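Nematode fatty acid retinoid binding protein (PDB 4XCP) probably binds lipids such as fatty acids and retinol, as a secreted, mainly helical protein of the nematode Necator americanus. Local coordinates at residues S87-L92 / K149-L154; K97-K102 / K134-M139. All coordinates share one frame; numbering follows the deposited sequence.

Contact 1: S87-L92 / K149-L154; sequences SKIAAL and KQFPFL
At the C-terminal end of helix 72-90 in this mainly helical lipid-binding fold, K88, I89, A91 and L92 meet Q150 and F151, the residues at the break between helices 141-150 and 152-159. The polar element is a single hydrogen bond: K88 NZ donates a hydrogen bond to Q150 O at 2.9 Å. The ammonium lies nearly along the C=O axis, with an angle of 169° at the oxygen. Because Q150 closes one helix and F151 is both the first residue to leave helical geometry and the N-cap residue of the next, the lysine reaches a carbonyl exactly where the chain turns.

The aliphatic part of K88 works as well. Its CB lies 3.6 Å from F151 CZ, and CD passes close to CE1 of the same ring. I89 CD1 comes in at the ring edge, near the plane, 3.6 Å from F151 CZ, while L92 CD1 stands more distantly at the edge by CE2. F151 also meets the ring of F147, the two planes at a shallow angle.

Q150 carries the second half of the interface. Its chain bends at chi2 (-48°), and Q150 CD lies 3.7 Å from the CB of A91. Q150 CG packs 3.6 Å from L92 CD2, the two side chains running past each other in opposite directions, and also lies 3.4 Å from K88 O.

I89 leans further on helix 94-115, and its side chain is about 6 Å from a bound palmitic acid, so this edge of the contact lies near the bound lipid. A cationic group lined up with a carbonyl at a helix terminus would probably be favoured by the partial negative charge at the C-terminal end of helix 141-150, while the lysine methylenes give the partly exposed F151 an apolar neighbour.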
# COMPACT_ATOMS: atom_id res chain seq x y z
N SER A 87 -5.66 -5.91 -11.39
CA SER A 87 -6.51 -5.64 -12.56
C SER A 87 -6.56 -4.15 -12.91
O SER A 87 -6.66 -3.80 -14.08
CB SER A 87 -7.91 -6.23 -12.39
OG SER A 87 -8.70 -5.46 -11.51
N LYS A 88 -6.48 -3.28 -11.89
CA LYS A 88 -6.47 -1.83 -12.10
C LYS A 88 -5.16 -1.42 -12.80
O LYS A 88 -5.22 -0.66 -13.76
CB LYS A 88 -6.67 -1.08 -10.79
CG LYS A 88 -8.12 -1.05 -10.33
CD LYS A 88 -8.20 -0.57 -8.91
CE LYS A 88 -9.61 -0.23 -8.50
NZ LYS A 88 -9.64 1.02 -7.69
N ILE A 89 -4.00 -1.98 -12.36
CA ILE A 89 -2.67 -1.75 -12.95
C ILE A 89 -2.64 -2.24 -14.40
O ILE A 89 -2.12 -1.53 -15.26
CB ILE A 89 -1.52 -2.39 -12.10
CG1 ILE A 89 -1.50 -1.93 -10.62
CG2 ILE A 89 -0.13 -2.22 -12.73
CD1 ILE A 89 -1.48 -0.55 -10.34
N ALA A 90 -3.23 -3.43 -14.68
CA ALA A 90 -3.31 -4.02 -16.02
C ALA A 90 -4.03 -3.11 -17.05
O ALA A 90 -3.71 -3.17 -18.23
CB ALA A 90 -4.00 -5.39 -15.95
N ALA A 91 -4.99 -2.28 -16.59
CA ALA A 91 -5.75 -1.35 -17.43
C ALA A 91 -4.97 -0.04 -17.70
O ALA A 91 -5.40 0.76 -18.52
CB ALA A 91 -7.10 -1.05 -16.79
N LEU A 92 -3.81 0.17 -17.05
CA LEU A 92 -3.04 1.40 -17.26
C LEU A 92 -2.09 1.34 -18.45
O LEU A 92 -1.55 0.28 -18.77
CB LEU A 92 -2.24 1.75 -15.99
CG LEU A 92 -3.01 2.06 -14.70
CD1 LEU A 92 -2.02 2.23 -13.52
CD2 LEU A 92 -3.81 3.33 -14.84
N LYS A 149 -8.37 7.37 -13.41
CA LYS A 149 -9.50 6.55 -13.90
C LYS A 149 -9.56 5.23 -13.13
O LYS A 149 -10.64 4.76 -12.80
CB LYS A 149 -9.35 6.32 -15.41
CG LYS A 149 -10.52 5.61 -16.08
CD LYS A 149 -10.57 5.95 -17.56
CE LYS A 149 -11.37 4.94 -18.35
NZ LYS A 149 -10.49 3.87 -18.90
N GLN A 150 -8.39 4.64 -12.82
CA GLN A 150 -8.30 3.39 -12.09
C GLN A 150 -8.25 3.58 -10.59
O GLN A 150 -8.70 2.71 -9.85
CB GLN A 150 -7.08 2.55 -12.56
CG GLN A 150 -7.09 2.17 -14.07
CD GLN A 150 -8.39 1.60 -14.59
OE1 GLN A 150 -8.88 1.99 -15.65
NE2 GLN A 150 -8.99 0.72 -13.83
N PHE A 151 -7.66 4.70 -10.14
CA PHE A 151 -7.49 4.98 -8.72
C PHE A 151 -8.03 6.35 -8.35
O PHE A 151 -7.23 7.24 -8.05
CB PHE A 151 -6.01 4.85 -8.35
CG PHE A 151 -5.46 3.45 -8.52
CD1 PHE A 151 -5.65 2.49 -7.53
CD2 PHE A 151 -4.73 3.10 -9.65
CE1 PHE A 151 -5.12 1.21 -7.68
CE2 PHE A 151 -4.21 1.82 -9.80
CZ PHE A 151 -4.39 0.89 -8.80
N PRO A 152 -9.37 6.55 -8.34
CA PRO A 152 -9.91 7.89 -8.07
C PRO A 152 -9.71 8.39 -6.66
O PRO A 152 -9.60 9.60 -6.48
CB PRO A 152 -11.40 7.76 -8.45
CG PRO A 152 -11.71 6.31 -8.26
CD PRO A 152 -10.45 5.58 -8.66
N PHE A 153 -9.63 7.48 -5.66
CA PHE A 153 -9.40 7.92 -4.28
C PHE A 153 -8.00 8.49 -4.14
O PHE A 153 -7.84 9.56 -3.55
CB PHE A 153 -9.64 6.77 -3.26
CG PHE A 153 -9.36 7.22 -1.84
CD1 PHE A 153 -10.37 7.79 -1.07
CD2 PHE A 153 -8.09 7.13 -1.30
CE1 PHE A 153 -10.10 8.25 0.23
CE2 PHE A 153 -7.82 7.60 -0.01
CZ PHE A 153 -8.83 8.16 0.74
N LEU A 154 -7.00 7.77 -4.65
CA LEU A 154 -5.61 8.19 -4.59
C LEU A 154 -5.34 9.45 -5.41
O LEU A 154 -4.65 10.35 -4.94
CB LEU A 154 -4.66 7.03 -4.96
CG LEU A 154 -4.55 5.89 -3.92
CD1 LEU A 154 -3.73 4.73 -4.48
CD2 LEU A 154 -3.92 6.37 -2.60

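Contact 2: K97-K102 / K134-M139; sequences KGFAEK and KLYKAM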
# COMPACT_ATOMS: atom_id res chain seq x y z
N LYS A 97 1.28 2.97 -15.25
CA LYS A 97 1.65 1.63 -14.74
C LYS A 97 3.00 1.73 -13.99
O LYS A 97 3.10 1.24 -12.87
CB LYS A 97 1.74 0.60 -15.88
CG LYS A 97 1.90 -0.85 -15.40
CD LYS A 97 1.94 -1.86 -16.57
CE LYS A 97 0.57 -2.16 -17.17
NZ LYS A 97 0.63 -3.16 -18.27
N GLY A 98 3.98 2.40 -14.59
CA GLY A 98 5.29 2.62 -13.98
C GLY A 98 5.19 3.34 -12.65
O GLY A 98 5.83 2.93 -11.68
N PHE A 99 4.33 4.39 -12.59
CA PHE A 99 4.10 5.17 -11.38
C PHE A 99 3.48 4.32 -10.28
O PHE A 99 3.96 4.35 -9.15
CB PHE A 99 3.21 6.40 -11.65
CG PHE A 99 2.68 7.02 -10.37
CD1 PHE A 99 3.53 7.69 -9.49
CD2 PHE A 99 1.34 6.89 -10.01
CE1 PHE A 99 3.05 8.23 -8.30
CE2 PHE A 99 0.86 7.45 -8.83
CZ PHE A 99 1.71 8.12 -7.99
N ALA A 100 2.40 3.62 -10.61
CA ALA A 100 1.67 2.75 -9.70
C ALA A 100 2.59 1.66 -9.13
O ALA A 100 2.56 1.42 -7.93
CB ALA A 100 0.48 2.13 -10.41
N GLU A 101 3.41 1.05 -9.99
CA GLU A 101 4.35 -0.00 -9.58
C GLU A 101 5.47 0.53 -8.68
O GLU A 101 5.79 -0.10 -7.68
CB GLU A 101 4.88 -0.77 -10.79
CG GLU A 101 3.80 -1.71 -11.31
CD GLU A 101 4.06 -2.39 -12.63
OE1 GLU A 101 4.97 -1.95 -13.37
OE2 GLU A 101 3.33 -3.36 -12.94
N LYS A 102 5.99 1.73 -8.98
CA LYS A 102 6.99 2.36 -8.12
C LYS A 102 6.35 2.75 -6.77
O LYS A 102 6.96 2.52 -5.74
CB LYS A 102 7.64 3.58 -8.81
CG LYS A 102 8.76 4.24 -7.99
CD LYS A 102 9.99 3.35 -7.81
CE LYS A 102 10.81 3.79 -6.62
NZ LYS A 102 12.17 3.17 -6.64
N LYS A 134 5.75 13.51 -5.55
CA LYS A 134 6.73 14.03 -6.51
C LYS A 134 6.67 13.21 -7.83
O LYS A 134 6.63 13.79 -8.92
CB LYS A 134 8.14 13.97 -5.89
CG LYS A 134 9.24 14.55 -6.77
CD LYS A 134 10.59 14.62 -6.06
CE LYS A 134 11.64 15.21 -6.98
NZ LYS A 134 13.01 14.81 -6.57
N LEU A 135 6.64 11.87 -7.73
CA LEU A 135 6.53 10.99 -8.89
C LEU A 135 5.17 11.20 -9.61
O LEU A 135 5.11 11.16 -10.83
CB LEU A 135 6.70 9.53 -8.49
CG LEU A 135 8.08 9.16 -7.96
CD1 LEU A 135 8.07 7.80 -7.34
CD2 LEU A 135 9.15 9.27 -9.04
N TYR A 136 4.11 11.44 -8.83
CA TYR A 136 2.79 11.71 -9.38
C TYR A 136 2.85 13.01 -10.17
O TYR A 136 2.42 13.04 -11.33
CB TYR A 136 1.73 11.77 -8.26
CG TYR A 136 0.37 12.21 -8.77
CD1 TYR A 136 -0.49 11.30 -9.38
CD2 TYR A 136 -0.01 13.55 -8.73
CE1 TYR A 136 -1.72 11.71 -9.89
CE2 TYR A 136 -1.24 13.96 -9.22
CZ TYR A 136 -2.09 13.04 -9.80
OH TYR A 136 -3.30 13.44 -10.31
N LYS A 137 3.43 14.08 -9.57
CA LYS A 137 3.56 15.38 -10.22
C LYS A 137 4.49 15.32 -11.43
O LYS A 137 4.24 16.04 -12.37
CB LYS A 137 3.98 16.48 -9.23
CG LYS A 137 2.96 16.72 -8.10
CD LYS A 137 1.66 17.38 -8.59
CE LYS A 137 0.68 17.58 -7.45
NZ LYS A 137 -0.57 18.26 -7.90
N ALA A 138 5.48 14.40 -11.45
CA ALA A 138 6.41 14.22 -12.58
C ALA A 138 5.75 13.59 -13.83
O ALA A 138 6.35 13.65 -14.90
CB ALA A 138 7.60 13.38 -12.14
N MSE A 139 4.57 12.95 -13.68
CA MSE A 139 3.84 12.34 -14.80
C MSE A 139 3.23 13.43 -15.69
O MSE A 139 2.98 14.54 -15.20
CB MSE A 139 2.67 11.48 -14.30
CG MSE A 139 3.09 10.11 -13.77
SE MSE A 139 1.58 8.88 -13.78
CE MSE A 139 0.59 9.61 -12.36
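F99 on helix 94-115 meets L135, Y136 and M139 on and just after helix 122-138, where the two short helical segments run antiparallel at 178° with axes 10.3 Å apart. Aromatic interactions gather on the F99 ring. The edge of Y136 is directed at its face in an offset edge-to-face pair, planes at 61° and centroids 5.9 Å apart. M139 is a selenomethionine whose SE stands obliquely to the F99 ring in a Met-aromatic contact, while M139 CE makes an off-centre CH-pi contact 4.1 Å from the F99 centroid.

Apolar contacts fill in around the ring. L135 CB sits in the ring plane, 3.8 Å from F99 CD1, and M139 SE touches F99 CB at 3.7 Å. Farther along, K102 CG packs 3.7 Å from L135 CD1. The ring also meets backbone: F99 CG is anti to the backbone N (chi1 166°), and beyond it F99 CE1 lies 3.4 Å from Y136 N, a van der Waals contact and not a bond.

Polar groups bond elsewhere: K102 NZ forms a salt bridge with E105, and Y136 OH a hydrogen bond with E159. With no hydrogen bond between the segments, cohesion probably rests mainly on dispersion and weak aromatic forces, most of them centred on the buried F99.

Overall arrangement
From the N terminus, the chain reaches the end of helix 72-90, turns, and enters helix 94-115, whose first turns supply 97-102. Helix 122-138 then brings 134-139 back antiparallel, so contact 2 closes a loop of 31 intervening residues. Helix 141-150 follows, and its end returns to 87-92, closing the wider loop of contact 1, inside which contact 2 is nested. The contact centres lie 12 Å apart, and the two meet directly where I89 CD1 packs 3.3 Å from A100 CB. F147 of helix 141-150 touches both F151 and F99. Together the contacts join helices 72-90, 94-115, 122-138 and the end of 141-150, up to the break at F151 before helix 152-159.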